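Local coordinates for protein proline dehydrogenase (Deinococcus radiodurans, PDB 4H6Q) that oxidises L-proline to delta-1-pyrroline-5-carboxylate with bound FAD and passes the electrons to a quinone, the first step in breaking proline down to glutamate, at residues Q50-D55 / V277-P282; K94-I99 / A253-M258; R122-A127 / E161-V166. All coordinates share one frame; numbering follows the deposited sequence.

Contact 1. Residues Q50-D55 / V277-P282. With TFB (tetrahydrofuran-2-carboxylic acid), chain D.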
loop_
_atom_site.group_PDB
_atom_site.type_symbol
_atom_site.label_atom_id
_atom_site.label_comp_id
_atom_site.label_asym_id
_atom_site.label_seq_id
_atom_site.Cartn_x
_atom_site.Cartn_y
_atom_site.Cartn_z
ATOM N N GLN A 50 -3.496 -15.978 -6.121
ATOM C CA GLN A 50 -3.490 -16.883 -7.264
ATOM C C GLN A 50 -4.705 -16.642 -8.169
ATOM O O GLN A 50 -4.598 -16.680 -9.401
ATOM C CB GLN A 50 -3.422 -18.333 -6.783
ATOM C CG GLN A 50 -2.051 -18.667 -6.165
ATOM C CD GLN A 50 -1.991 -20.023 -5.557
ATOM O OE1 GLN A 50 -3.000 -20.527 -5.021
ATOM N NE2 GLN A 50 -0.812 -20.637 -5.597
ATOM N N ALA A 51 -5.859 -16.358 -7.560
ATOM C CA ALA A 51 -7.049 -16.045 -8.338
ATOM C C ALA A 51 -6.871 -14.752 -9.131
ATOM O O ALA A 51 -7.299 -14.692 -10.295
ATOM C CB ALA A 51 -8.314 -16.014 -7.470
ATOM N N LEU A 52 -6.297 -13.711 -8.523
ATOM C CA LEU A 52 -6.026 -12.473 -9.247
ATOM C C LEU A 52 -5.087 -12.723 -10.428
ATOM O O LEU A 52 -5.318 -12.212 -11.536
ATOM C CB LEU A 52 -5.407 -11.407 -8.320
ATOM C CG LEU A 52 -6.357 -10.779 -7.301
ATOM C CD1 LEU A 52 -5.538 -10.057 -6.227
ATOM C CD2 LEU A 52 -7.288 -9.797 -7.999
ATOM N N GLU A 53 -4.032 -13.509 -10.218
ATOM C CA GLU A 53 -3.034 -13.751 -11.279
ATOM C C GLU A 53 -3.641 -14.501 -12.446
ATOM O O GLU A 53 -3.269 -14.250 -13.599
ATOM C CB GLU A 53 -1.792 -14.478 -10.696
ATOM C CG GLU A 53 -0.942 -13.556 -9.762
ATOM C CD GLU A 53 0.489 -14.072 -9.402
ATOM O OE1 GLU A 53 0.884 -15.198 -9.762
ATOM O OE2 GLU A 53 1.257 -13.299 -8.783
ATOM N N ARG A 54 -4.597 -15.391 -12.165
ATOM C CA ARG A 54 -5.288 -16.082 -13.261
ATOM C C ARG A 54 -6.073 -15.103 -14.164
ATOM O O ARG A 54 -6.345 -15.403 -15.345
ATOM C CB ARG A 54 -6.175 -17.258 -12.759
ATOM C CG ARG A 54 -5.354 -18.423 -12.191
ATOM C CD ARG A 54 -6.189 -19.668 -11.889
ATOM N NE ARG A 54 -7.166 -19.429 -10.838
ATOM C CZ ARG A 54 -6.998 -19.726 -9.544
ATOM N NH1 ARG A 54 -5.881 -20.269 -9.089
ATOM N NH2 ARG A 54 -7.977 -19.502 -8.683
ATOM N N ASP A 55 -6.400 -13.930 -13.630
ATOM C CA ASP A 55 -7.103 -12.881 -14.382
ATOM C C ASP A 55 -6.143 -11.754 -14.834
ATOM O O ASP A 55 -6.573 -10.673 -15.263
ATOM C CB ASP A 55 -8.199 -12.255 -13.509
ATOM C CG ASP A 55 -9.453 -13.123 -13.391
ATOM O OD1 ASP A 55 -9.609 -14.064 -14.186
ATOM O OD2 ASP A 55 -10.296 -12.857 -12.496
ATOM N N VAL A 277 -1.973 -3.834 -13.491
ATOM C CA VAL A 277 -2.886 -3.618 -12.376
ATOM C C VAL A 277 -2.399 -4.481 -11.215
ATOM O O VAL A 277 -2.103 -5.666 -11.392
ATOM C CB VAL A 277 -4.330 -4.028 -12.715
ATOM C CG1 VAL A 277 -5.281 -3.766 -11.512
ATOM C CG2 VAL A 277 -4.838 -3.335 -13.978
ATOM N N ARG A 278 -2.313 -3.908 -10.011
ATOM C CA ARG A 278 -1.911 -4.667 -8.823
ATOM C C ARG A 278 -2.860 -4.341 -7.693
ATOM O O ARG A 278 -3.035 -3.171 -7.341
ATOM C CB ARG A 278 -0.468 -4.315 -8.427
ATOM C CG ARG A 278 0.039 -5.204 -7.287
ATOM C CD ARG A 278 1.444 -4.792 -6.851
ATOM N NE ARG A 278 2.488 -4.906 -7.895
ATOM C CZ ARG A 278 3.196 -6.008 -8.143
ATOM N NH1 ARG A 278 2.944 -7.163 -7.508
ATOM N NH2 ARG A 278 4.208 -5.924 -9.001
ATOM N N VAL A 279 -3.466 -5.374 -7.112
ATOM C CA VAL A 279 -4.500 -5.190 -6.123
ATOM C C VAL A 279 -3.950 -5.368 -4.724
ATOM O O VAL A 279 -3.227 -6.344 -4.419
ATOM C CB VAL A 279 -5.674 -6.184 -6.377
ATOM C CG1 VAL A 279 -6.611 -6.320 -5.180
ATOM C CG2 VAL A 279 -6.437 -5.732 -7.610
ATOM N N TYR A 280 -4.289 -4.403 -3.832
ATOM C CA TYR A 280 -3.920 -4.445 -2.428
ATOM C C TYR A 280 -4.798 -5.495 -1.751
ATOM O O TYR A 280 -6.037 -5.368 -1.732
ATOM C CB TYR A 280 -4.120 -3.029 -1.845
ATOM C CG TYR A 280 -3.512 -2.788 -0.480
ATOM C CD1 TYR A 280 -2.348 -1.999 -0.331
ATOM C CD2 TYR A 280 -4.128 -3.278 0.704
ATOM C CE1 TYR A 280 -1.776 -1.763 0.900
ATOM C CE2 TYR A 280 -3.557 -3.055 1.961
ATOM C CZ TYR A 280 -2.371 -2.308 2.039
ATOM O OH TYR A 280 -1.876 -2.128 3.292
ATOM N N LEU A 281 -4.144 -6.520 -1.199
ATOM C CA LEU A 281 -4.793 -7.776 -0.805
ATOM C C LEU A 281 -4.540 -8.011 0.675
ATOM O O LEU A 281 -3.530 -8.535 1.084
ATOM C CB LEU A 281 -4.270 -8.935 -1.645
ATOM C CG LEU A 281 -5.081 -10.229 -1.639
ATOM C CD1 LEU A 281 -5.058 -11.011 -0.325
ATOM C CD2 LEU A 281 -6.461 -9.970 -2.138
ATOM N N PRO A 282 -5.478 -7.547 1.541
ATOM C CA PRO A 282 -5.264 -7.631 2.998
ATOM C C PRO A 282 -5.856 -8.895 3.589
ATOM O O PRO A 282 -6.851 -9.441 3.069
ATOM C CB PRO A 282 -6.006 -6.399 3.495
ATOM C CG PRO A 282 -7.133 -6.218 2.522
ATOM C CD PRO A 282 -6.729 -6.828 1.196
HETATM O OA TFB D . -3.637 2.058 3.490
HETATM C CA TFB D . -5.049 2.188 3.378
HETATM C C TFB D . -5.734 1.682 4.630
HETATM O OB TFB D . -6.948 1.963 4.813
HETATM C CB TFB D . -5.463 1.376 2.225
HETATM C CG TFB D . -4.388 0.400 2.086
HETATM C CD TFB D . -3.170 0.959 2.713
HETATM O OXT TFB D . -5.114 0.978 5.511
#
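Leu52, near the end of helix 42-54, and Val279, on strand 277-283, are the pair that brings the two backbones nearest, 8.1 Å between their CA atoms, and only side chains bridge that gap. The isobutyl group of Leu52 and the isopropyl group of Val279 meet at about a right angle: Leu52 CD1 lies 3.9 Å from Val279 CB and 4.0 Å from Val279 CG1, while Leu52 CD2 reaches Val279 CG2 at 4.2 Å. Leu281 adds its CD2, 4.2 Å from Leu52 CD1, so one leucine branch touches two residues on the same face of the strand. The contact is wholly apolar. The strand is the eighth of the (beta/alpha)8 barrel, flanked by strands 58-63 and 254-259; Val279 and Leu281 face the helix, while Arg278 and Tyr280 face the barrel interior. Tyr280 turns CG away from its backbone N (chi1 -167°), which carries the ring inward to the bound proline analogue tetrahydrofuran-2-carboxylic acid, whose CG sits over one face near the rim, 3.4 Å from Tyr280 CZ. The hydroxyl of Tyr280 is hydrogen-bonded to Asp137 OD2. A leucine here would probably leave the ligand's CG and CD without the flat ring beside them and Asp137 OD2 without its hydroxyl mate. Arg293, Arg294 and Lys100 hydrogen-bond the ligand as well, and Tyr280, probably critical for catalysis as in its relatives, also touches FAD.

Contact 2. Residues K94-I99 / A253-M258. With FAD (flavin-adenine dinucleotide), chain C.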
loop_
_atom_site.group_PDB
_atom_site.type_symbol
_atom_site.label_atom_id
_atom_site.label_comp_id
_atom_site.label_asym_id
_atom_site.label_seq_id
_atom_site.Cartn_x
_atom_site.Cartn_y
_atom_site.Cartn_z
ATOM N N LYS A 94 6.117 -13.927 -6.390
ATOM C CA LYS A 94 7.159 -12.968 -6.047
ATOM C C LYS A 94 6.613 -12.107 -4.902
ATOM O O LYS A 94 5.580 -11.488 -5.025
ATOM C CB LYS A 94 7.512 -12.103 -7.264
ATOM C CG LYS A 94 8.889 -11.446 -7.228
ATOM C CD LYS A 94 9.152 -10.639 -8.561
ATOM C CE LYS A 94 10.602 -10.616 -8.927
ATOM N NZ LYS A 94 10.888 -11.748 -9.854
ATOM N N PRO A 95 7.330 -12.051 -3.770
ATOM C CA PRO A 95 6.786 -11.273 -2.648
ATOM C C PRO A 95 6.690 -9.785 -2.973
ATOM O O PRO A 95 7.649 -9.102 -3.479
ATOM C CB PRO A 95 7.771 -11.574 -1.505
ATOM C CG PRO A 95 8.553 -12.761 -1.933
ATOM C CD PRO A 95 8.580 -12.735 -3.422
ATOM N N TYR A 96 5.482 -9.287 -2.876
ATOM C CA TYR A 96 5.229 -7.843 -2.936
ATOM C C TYR A 96 4.284 -7.599 -1.768
ATOM O O TYR A 96 3.162 -8.101 -1.790
ATOM C CB TYR A 96 4.592 -7.471 -4.272
ATOM C CG TYR A 96 4.467 -5.994 -4.531
ATOM C CD1 TYR A 96 5.140 -5.428 -5.620
ATOM C CD2 TYR A 96 3.687 -5.151 -3.703
ATOM C CE1 TYR A 96 4.999 -4.056 -5.942
ATOM C CE2 TYR A 96 3.596 -3.760 -3.976
ATOM C CZ TYR A 96 4.226 -3.241 -5.099
ATOM O OH TYR A 96 4.055 -1.893 -5.389
ATOM N N VAL A 97 4.767 -6.894 -0.746
ATOM C CA VAL A 97 4.054 -6.773 0.527
ATOM C C VAL A 97 4.082 -5.303 0.954
ATOM O O VAL A 97 5.140 -4.640 0.867
ATOM C CB VAL A 97 4.708 -7.686 1.626
ATOM C CG1 VAL A 97 4.099 -7.459 2.978
ATOM C CG2 VAL A 97 4.647 -9.154 1.223
ATOM N N SER A 98 2.944 -4.839 1.494
ATOM C CA SER A 98 2.839 -3.515 2.102
ATOM C C SER A 98 2.767 -3.644 3.580
ATOM O O SER A 98 1.984 -4.458 4.093
ATOM C CB SER A 98 1.609 -2.768 1.550
ATOM O OG SER A 98 1.755 -2.473 0.143
ATOM N N ILE A 99 3.581 -2.843 4.260
ATOM C CA ILE A 99 3.574 -2.793 5.727
ATOM C C ILE A 99 3.296 -1.383 6.192
ATOM O O ILE A 99 3.684 -0.388 5.556
ATOM C CB ILE A 99 4.894 -3.318 6.354
ATOM C CG1 ILE A 99 6.104 -2.441 5.999
ATOM C CG2 ILE A 99 5.122 -4.795 5.922
ATOM C CD1 ILE A 99 7.412 -2.877 6.695
ATOM N N ALA A 253 5.937 1.123 -17.433
ATOM C CA ALA A 253 6.613 2.123 -16.586
ATOM C C ALA A 253 5.795 2.573 -15.376
ATOM O O ALA A 253 6.243 3.451 -14.617
ATOM C CB ALA A 253 6.973 3.335 -17.444
ATOM N N PHE A 254 4.611 1.997 -15.200
ATOM C CA PHE A 254 3.721 2.415 -14.095
ATOM C C PHE A 254 2.662 1.368 -13.993
ATOM O O PHE A 254 2.523 0.534 -14.907
ATOM C CB PHE A 254 3.079 3.794 -14.371
ATOM C CG PHE A 254 2.069 3.764 -15.438
ATOM C CD1 PHE A 254 0.721 3.638 -15.142
ATOM C CD2 PHE A 254 2.459 3.758 -16.795
ATOM C CE1 PHE A 254 -0.247 3.555 -16.171
ATOM C CE2 PHE A 254 1.511 3.666 -17.801
ATOM C CZ PHE A 254 0.184 3.586 -17.510
ATOM N N GLU A 255 1.870 1.394 -12.922
ATOM C CA GLU A 255 0.736 0.467 -12.801
ATOM C C GLU A 255 -0.387 1.179 -12.082
ATOM O O GLU A 255 -0.154 2.127 -11.288
ATOM C CB GLU A 255 1.107 -0.814 -12.065
ATOM C CG GLU A 255 1.539 -0.617 -10.590
ATOM C CD GLU A 255 2.305 -1.785 -10.068
ATOM O OE1 GLU A 255 2.079 -2.226 -8.900
ATOM O OE2 GLU A 255 3.211 -2.295 -10.810
ATOM N N PHE A 256 -1.602 0.721 -12.366
ATOM C CA PHE A 256 -2.774 1.107 -11.566
ATOM C C PHE A 256 -2.853 0.161 -10.384
ATOM O O PHE A 256 -2.492 -1.022 -10.478
ATOM C CB PHE A 256 -4.056 1.005 -12.396
ATOM C CG PHE A 256 -4.145 2.046 -13.470
ATOM C CD1 PHE A 256 -4.356 3.388 -13.149
ATOM C CD2 PHE A 256 -3.891 1.696 -14.799
ATOM C CE1 PHE A 256 -4.421 4.349 -14.152
ATOM C CE2 PHE A 256 -3.955 2.626 -15.790
ATOM C CZ PHE A 256 -4.202 3.979 -15.483
ATOM N N GLN A 257 -3.354 0.685 -9.252
ATOM C CA GLN A 257 -3.590 -0.152 -8.074
ATOM C C GLN A 257 -4.943 0.130 -7.484
ATOM O O GLN A 257 -5.419 1.271 -7.522
ATOM C CB GLN A 257 -2.529 0.073 -6.979
ATOM C CG GLN A 257 -1.112 -0.356 -7.428
ATOM C CD GLN A 257 -0.105 -0.324 -6.283
ATOM O OE1 GLN A 257 -0.398 0.199 -5.202
ATOM N NE2 GLN A 257 1.099 -0.850 -6.513
ATOM N N MET A 258 -5.606 -0.930 -6.969
ATOM C CA MET A 258 -6.959 -0.818 -6.381
ATOM C C MET A 258 -6.984 -1.692 -5.134
ATOM O O MET A 258 -6.170 -2.641 -4.998
ATOM C CB MET A 258 -8.001 -1.394 -7.350
ATOM C CG MET A 258 -8.305 -0.472 -8.513
ATOM S SD MET A 258 -7.226 -0.758 -9.892
ATOM C CE MET A 258 -7.699 0.707 -10.848
HETATM P PA FAD C . -12.695 8.350 -3.994
HETATM O O1A FAD C . -12.783 9.749 -4.613
HETATM O O2A FAD C . -12.826 8.233 -2.531
HETATM O O5B FAD C . -13.658 7.348 -4.564
HETATM C C5B FAD C . -13.743 7.165 -5.968
HETATM C C4B FAD C . -14.765 6.122 -6.370
HETATM O O4B FAD C . -14.204 4.857 -6.102
HETATM C C3B FAD C . -16.016 6.145 -5.570
HETATM O O3B FAD C . -16.974 7.101 -5.994
HETATM C C2B FAD C . -16.464 4.741 -5.711
HETATM O O2B FAD C . -16.975 4.472 -6.999
HETATM C C1B FAD C . -15.170 4.010 -5.549
HETATM N N9A FAD C . -14.821 3.720 -4.158
HETATM C C8A FAD C . -13.691 4.163 -3.474
HETATM N N7A FAD C . -13.667 3.713 -2.219
HETATM C C5A FAD C . -14.795 2.913 -2.062
HETATM C C6A FAD C . -15.317 2.190 -1.005
HETATM N N6A FAD C . -14.653 2.124 0.256
HETATM N N1A FAD C . -16.469 1.528 -1.198
HETATM C C2A FAD C . -17.122 1.550 -2.378
HETATM N N3A FAD C . -16.668 2.241 -3.435
HETATM C C4A FAD C . -15.523 2.899 -3.287
HETATM N N1 FAD C . -4.166 6.058 1.662
HETATM C C2 FAD C . -3.262 6.314 2.646
HETATM O O2 FAD C . -3.470 7.382 3.379
HETATM N N3 FAD C . -2.166 5.526 2.872
HETATM C C4 FAD C . -1.920 4.397 2.098
HETATM O O4 FAD C . -0.845 3.622 2.347
HETATM C C4X FAD C . -2.866 4.072 1.029
HETATM N N5 FAD C . -2.675 2.973 0.232
HETATM C C5X FAD C . -3.586 2.754 -0.777
HETATM C C6 FAD C . -3.414 1.643 -1.618
HETATM C C7 FAD C . -4.322 1.413 -2.683
HETATM C C7M FAD C . -4.135 0.206 -3.600
HETATM C C8 FAD C . -5.394 2.317 -2.878
HETATM C C8M FAD C . -6.376 2.115 -4.000
HETATM C C9 FAD C . -5.576 3.404 -2.009
HETATM C C9A FAD C . -4.677 3.634 -0.986
HETATM N N10 FAD C . -4.869 4.755 -0.155
HETATM C C10 FAD C . -3.972 4.972 0.862
HETATM C "C1'" FAD C . -5.950 5.703 -0.363
HETATM C "C2'" FAD C . -7.168 5.555 0.496
HETATM O "O2'" FAD C . -7.291 4.164 0.768
HETATM C "C3'" FAD C . -8.142 6.359 -0.400
HETATM O "O3'" FAD C . -8.342 7.689 -0.026
HETATM C "C4'" FAD C . -9.433 5.730 -0.750
HETATM O "O4'" FAD C . -9.094 4.550 -1.388
HETATM C "C5'" FAD C . -10.194 6.669 -1.675
HETATM O "O5'" FAD C . -10.563 5.965 -2.820
HETATM P P FAD C . -10.338 6.534 -4.289
HETATM O O1P FAD C . -8.943 7.117 -4.669
HETATM O O2P FAD C . -11.001 5.440 -5.168
HETATM O O3P FAD C . -11.387 7.747 -4.485
#
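Glu255 OE1, 4.0 Å from Tyr96 OH across the contact, is gripped by two donors: the amide of Gln257 and, in a salt bridge, Arg278 NE. Gln257 NE2 gives it a nearly straight bond of 2.9 Å (166°), in the plane of the amide, reaching the carboxylate on its anti side and somewhat out of its plane. This network lies inside the (beta/alpha)8 barrel, where strand 96-99, the second, and strand 254-259, the seventh, are separated by strands 58-63 and 277-283 and meet only through their side chains. With CG anti to the carbonyl carbon (chi1 -65°) and the chain extended, the amide of Gln257 reaches Tyr96, which approaches from the opposite direction, its ring turned 76° from the amide plane; Gln257 NE2 makes a weak, bent bond of 3.3 Å to Tyr96 OH. One amide nitrogen thus ties the phenol to the carboxylate. The other carboxylate oxygen, Glu255 OE2, is bound to Tyr226 OH. Buried negative charge here is probably offset by Arg278. Gln257 OE1 accepts from NE of the FAD-binding Arg189, which fixes the rotation of the amide at both ends. On the flavin side, Gln257 CB lies 3.7 Å from the ring methyl FAD C7M.

Contact 3. Residues R122-A127 / E161-V166. With FAD (flavin-adenine dinucleotide), chain C.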
loop_
_atom_site.group_PDB
_atom_site.type_symbol
_atom_site.label_atom_id
_atom_site.label_comp_id
_atom_site.label_asym_id
_atom_site.label_seq_id
_atom_site.Cartn_x
_atom_site.Cartn_y
_atom_site.Cartn_z
ATOM N N ARG A 122 14.628 -6.370 8.466
ATOM C CA ARG A 122 14.493 -7.833 8.395
ATOM C C ARG A 122 13.468 -8.232 7.336
ATOM O O ARG A 122 13.678 -9.204 6.578
ATOM C CB ARG A 122 14.067 -8.412 9.757
ATOM C CG ARG A 122 15.015 -8.069 10.887
ATOM C CD ARG A 122 14.642 -8.825 12.147
ATOM N NE ARG A 122 13.292 -8.627 12.664
ATOM C CZ ARG A 122 12.365 -9.599 12.736
ATOM N NH1 ARG A 122 12.595 -10.819 12.277
ATOM N NH2 ARG A 122 11.227 -9.362 13.296
ATOM N N ILE A 123 12.348 -7.511 7.295
ATOM C CA ILE A 123 11.317 -7.776 6.306
ATOM C C ILE A 123 11.836 -7.538 4.875
ATOM O O ILE A 123 11.643 -8.384 3.971
ATOM C CB ILE A 123 10.073 -6.919 6.609
ATOM C CG1 ILE A 123 9.427 -7.382 7.950
ATOM C CG2 ILE A 123 9.071 -6.903 5.439
ATOM C CD1 ILE A 123 8.402 -6.369 8.509
ATOM N N ILE A 124 12.481 -6.392 4.657
ATOM C CA ILE A 124 12.933 -6.061 3.310
ATOM C C ILE A 124 14.057 -7.010 2.878
ATOM O O ILE A 124 14.093 -7.443 1.715
ATOM C CB ILE A 124 13.392 -4.595 3.212
ATOM C CG1 ILE A 124 12.246 -3.643 3.553
ATOM C CG2 ILE A 124 13.980 -4.311 1.787
ATOM C CD1 ILE A 124 12.734 -2.239 3.897
ATOM N N ALA A 125 14.967 -7.363 3.790
ATOM C CA ALA A 125 16.044 -8.303 3.449
ATOM C C ALA A 125 15.448 -9.628 2.963
ATOM O O ALA A 125 15.944 -10.211 1.997
ATOM C CB ALA A 125 16.952 -8.510 4.665
ATOM N N LYS A 126 14.407 -10.126 3.629
ATOM C CA LYS A 126 13.789 -11.396 3.262
ATOM C C LYS A 126 13.094 -11.275 1.906
ATOM O O LYS A 126 13.271 -12.151 1.014
ATOM C CB LYS A 126 12.841 -11.907 4.367
ATOM C CG LYS A 126 12.244 -13.266 4.113
ATOM C CD LYS A 126 13.248 -14.367 3.857
ATOM C CE LYS A 126 14.025 -14.696 5.102
ATOM N NZ LYS A 126 14.691 -15.991 4.899
ATOM N N ALA A 127 12.306 -10.221 1.701
ATOM C CA ALA A 127 11.636 -10.037 0.411
ATOM C C ALA A 127 12.702 -9.919 -0.690
ATOM O O ALA A 127 12.559 -10.558 -1.745
ATOM C CB ALA A 127 10.730 -8.808 0.415
ATOM N N GLU A 161 14.860 -0.654 -6.101
ATOM C CA GLU A 161 14.129 -1.778 -6.671
ATOM C C GLU A 161 13.404 -2.649 -5.639
ATOM O O GLU A 161 12.563 -3.486 -6.015
ATOM C CB GLU A 161 15.129 -2.682 -7.413
ATOM C CG GLU A 161 16.074 -1.970 -8.401
ATOM C CD GLU A 161 17.422 -1.447 -7.766
ATOM O OE1 GLU A 161 17.602 -1.385 -6.515
ATOM O OE2 GLU A 161 18.337 -1.132 -8.567
ATOM N N HIS A 162 13.695 -2.444 -4.358
ATOM C CA HIS A 162 13.205 -3.359 -3.335
ATOM C C HIS A 162 12.389 -2.735 -2.238
ATOM O O HIS A 162 11.787 -3.499 -1.461
ATOM C CB HIS A 162 14.350 -4.196 -2.717
ATOM C CG HIS A 162 15.060 -5.045 -3.717
ATOM N ND1 HIS A 162 14.471 -6.138 -4.316
ATOM C CD2 HIS A 162 16.247 -4.879 -4.324
ATOM C CE1 HIS A 162 15.308 -6.653 -5.214
ATOM N NE2 HIS A 162 16.382 -5.893 -5.243
ATOM N N VAL A 163 12.349 -1.402 -2.146
ATOM C CA VAL A 163 11.499 -0.745 -1.135
ATOM C C VAL A 163 10.945 0.505 -1.753
ATOM O O VAL A 163 11.667 1.238 -2.437
ATOM C CB VAL A 163 12.264 -0.466 0.186
ATOM C CG1 VAL A 163 13.524 0.391 -0.005
ATOM C CG2 VAL A 163 11.356 0.144 1.235
ATOM N N GLY A 164 9.655 0.744 -1.523
ATOM C CA GLY A 164 8.923 1.900 -2.006
ATOM C C GLY A 164 8.108 2.534 -0.898
ATOM O O GLY A 164 8.092 2.017 0.239
ATOM N N THR A 165 7.430 3.622 -1.218
ATOM C CA THR A 165 6.535 4.227 -0.224
ATOM C C THR A 165 5.334 4.875 -0.925
ATOM O O THR A 165 5.049 4.506 -2.089
ATOM C CB THR A 165 7.298 5.159 0.772
ATOM O OG1 THR A 165 6.436 5.488 1.863
ATOM C CG2 THR A 165 7.799 6.457 0.131
ATOM N N VAL A 166 4.640 5.748 -0.196
ATOM C CA VAL A 166 3.336 6.278 -0.588
ATOM C C VAL A 166 3.318 7.781 -0.291
ATOM O O VAL A 166 3.875 8.213 0.733
ATOM C CB VAL A 166 2.209 5.627 0.258
ATOM C CG1 VAL A 166 0.845 6.222 -0.075
ATOM C CG2 VAL A 166 2.222 4.065 0.115
HETATM P PA FAD C . -12.695 8.350 -3.994
HETATM O O1A FAD C . -12.783 9.749 -4.613
HETATM O O2A FAD C . -12.826 8.233 -2.531
HETATM O O5B FAD C . -13.658 7.348 -4.564
HETATM C C5B FAD C . -13.743 7.165 -5.968
HETATM C C4B FAD C . -14.765 6.122 -6.370
HETATM O O4B FAD C . -14.204 4.857 -6.102
HETATM C C3B FAD C . -16.016 6.145 -5.570
HETATM O O3B FAD C . -16.974 7.101 -5.994
HETATM C C2B FAD C . -16.464 4.741 -5.711
HETATM O O2B FAD C . -16.975 4.472 -6.999
HETATM C C1B FAD C . -15.170 4.010 -5.549
HETATM N N9A FAD C . -14.821 3.720 -4.158
HETATM C C8A FAD C . -13.691 4.163 -3.474
HETATM N N7A FAD C . -13.667 3.713 -2.219
HETATM C C5A FAD C . -14.795 2.913 -2.062
HETATM C C6A FAD C . -15.317 2.190 -1.005
HETATM N N6A FAD C . -14.653 2.124 0.256
HETATM N N1A FAD C . -16.469 1.528 -1.198
HETATM C C2A FAD C . -17.122 1.550 -2.378
HETATM N N3A FAD C . -16.668 2.241 -3.435
HETATM C C4A FAD C . -15.523 2.899 -3.287
HETATM N N1 FAD C . -4.166 6.058 1.662
HETATM C C2 FAD C . -3.262 6.314 2.646
HETATM O O2 FAD C . -3.470 7.382 3.379
HETATM N N3 FAD C . -2.166 5.526 2.872
HETATM C C4 FAD C . -1.920 4.397 2.098
HETATM O O4 FAD C . -0.845 3.622 2.347
HETATM C C4X FAD C . -2.866 4.072 1.029
HETATM N N5 FAD C . -2.675 2.973 0.232
HETATM C C5X FAD C . -3.586 2.754 -0.777
HETATM C C6 FAD C . -3.414 1.643 -1.618
HETATM C C7 FAD C . -4.322 1.413 -2.683
HETATM C C7M FAD C . -4.135 0.206 -3.600
HETATM C C8 FAD C . -5.394 2.317 -2.878
HETATM C C8M FAD C . -6.376 2.115 -4.000
HETATM C C9 FAD C . -5.576 3.404 -2.009
HETATM C C9A FAD C . -4.677 3.634 -0.986
HETATM N N10 FAD C . -4.869 4.755 -0.155
HETATM C C10 FAD C . -3.972 4.972 0.862
HETATM C "C1'" FAD C . -5.950 5.703 -0.363
HETATM C "C2'" FAD C . -7.168 5.555 0.496
HETATM O "O2'" FAD C . -7.291 4.164 0.768
HETATM C "C3'" FAD C . -8.142 6.359 -0.400
HETATM O "O3'" FAD C . -8.342 7.689 -0.026
HETATM C "C4'" FAD C . -9.433 5.730 -0.750
HETATM O "O4'" FAD C . -9.094 4.550 -1.388
HETATM C "C5'" FAD C . -10.194 6.669 -1.675
HETATM O "O5'" FAD C . -10.563 5.965 -2.820
HETATM P P FAD C . -10.338 6.534 -4.289
HETATM O O1P FAD C . -8.943 7.117 -4.669
HETATM O O2P FAD C . -11.001 5.440 -5.168
HETATM O O3P FAD C . -11.387 7.747 -4.485
HETATM O O HOH W 1 12.401 -6.165 -0.739
#
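Ile124 of helix 115-129 and Val163 at the start of strand 163-168 make the tight part of this contact, methyl against methyl. Ile124 CD1 lies 3.8 Å from Val163 CG2 and 4.1 Å from Val163 CB, and the two side chains cross obliquely. Val163 holds CG1 between its backbone N and carbonyl carbon (chi1 57°), which swings CG2 anti to the N and out to the isoleucine tip. The second branch of the isoleucine does something different: Ile124 CG2 stands 4.0 Å from the backbone carbonyl oxygen His162 O, an apolar group beside a polar one. No hydrogen bond joins the two segments directly. Toward the loop the fit is looser and a water takes over, bridging the two backbones at 2.8 Å from His162 O and 3.2 Å from Ile124 O. Here the His162 ring is partly exposed, though its ND1 is tied to Gly132 O. The pairing joins helix 115-129 to strand 163-168, the fourth strand of the (beta/alpha)8 barrel. At the far end of the segment Val166 faces the barrel interior, with CG2 3.8 Å from FAD O4 and neighbours Arg189 and Val191 on strand 188-191. Strand 133-136, the sheet neighbour of strand 163-168, also lies against the helix, its Ile134 touching Ile123, Ile124 and Ala127, while helix 144-158 packs on both, Phe158 against Ile124 and Val155 against Val163.

From the N terminus the chain opens all three contacts in turn, at 50-55, 94-99 and 122-127, and closes them in reverse order, at 161-166, 253-258 and 277-282. Contact 3 therefore nests inside contact 2, and contact 2 inside contact 1; none cross. Contact 3 closes the shortest loop, joining helix 115-129 to the fourth strand. Contact 2 reaches across the barrel interior from the second strand to the seventh, and contact 1 fastens the helix before the first strand to the eighth. Contacts 1 and 2 meet through neighbouring strands, Tyr280 N lying 2.8 Å from Met258 O; contacts 2 and 3 touch where Ile99 CD1 is 4.1 Å from Ile123 CD1.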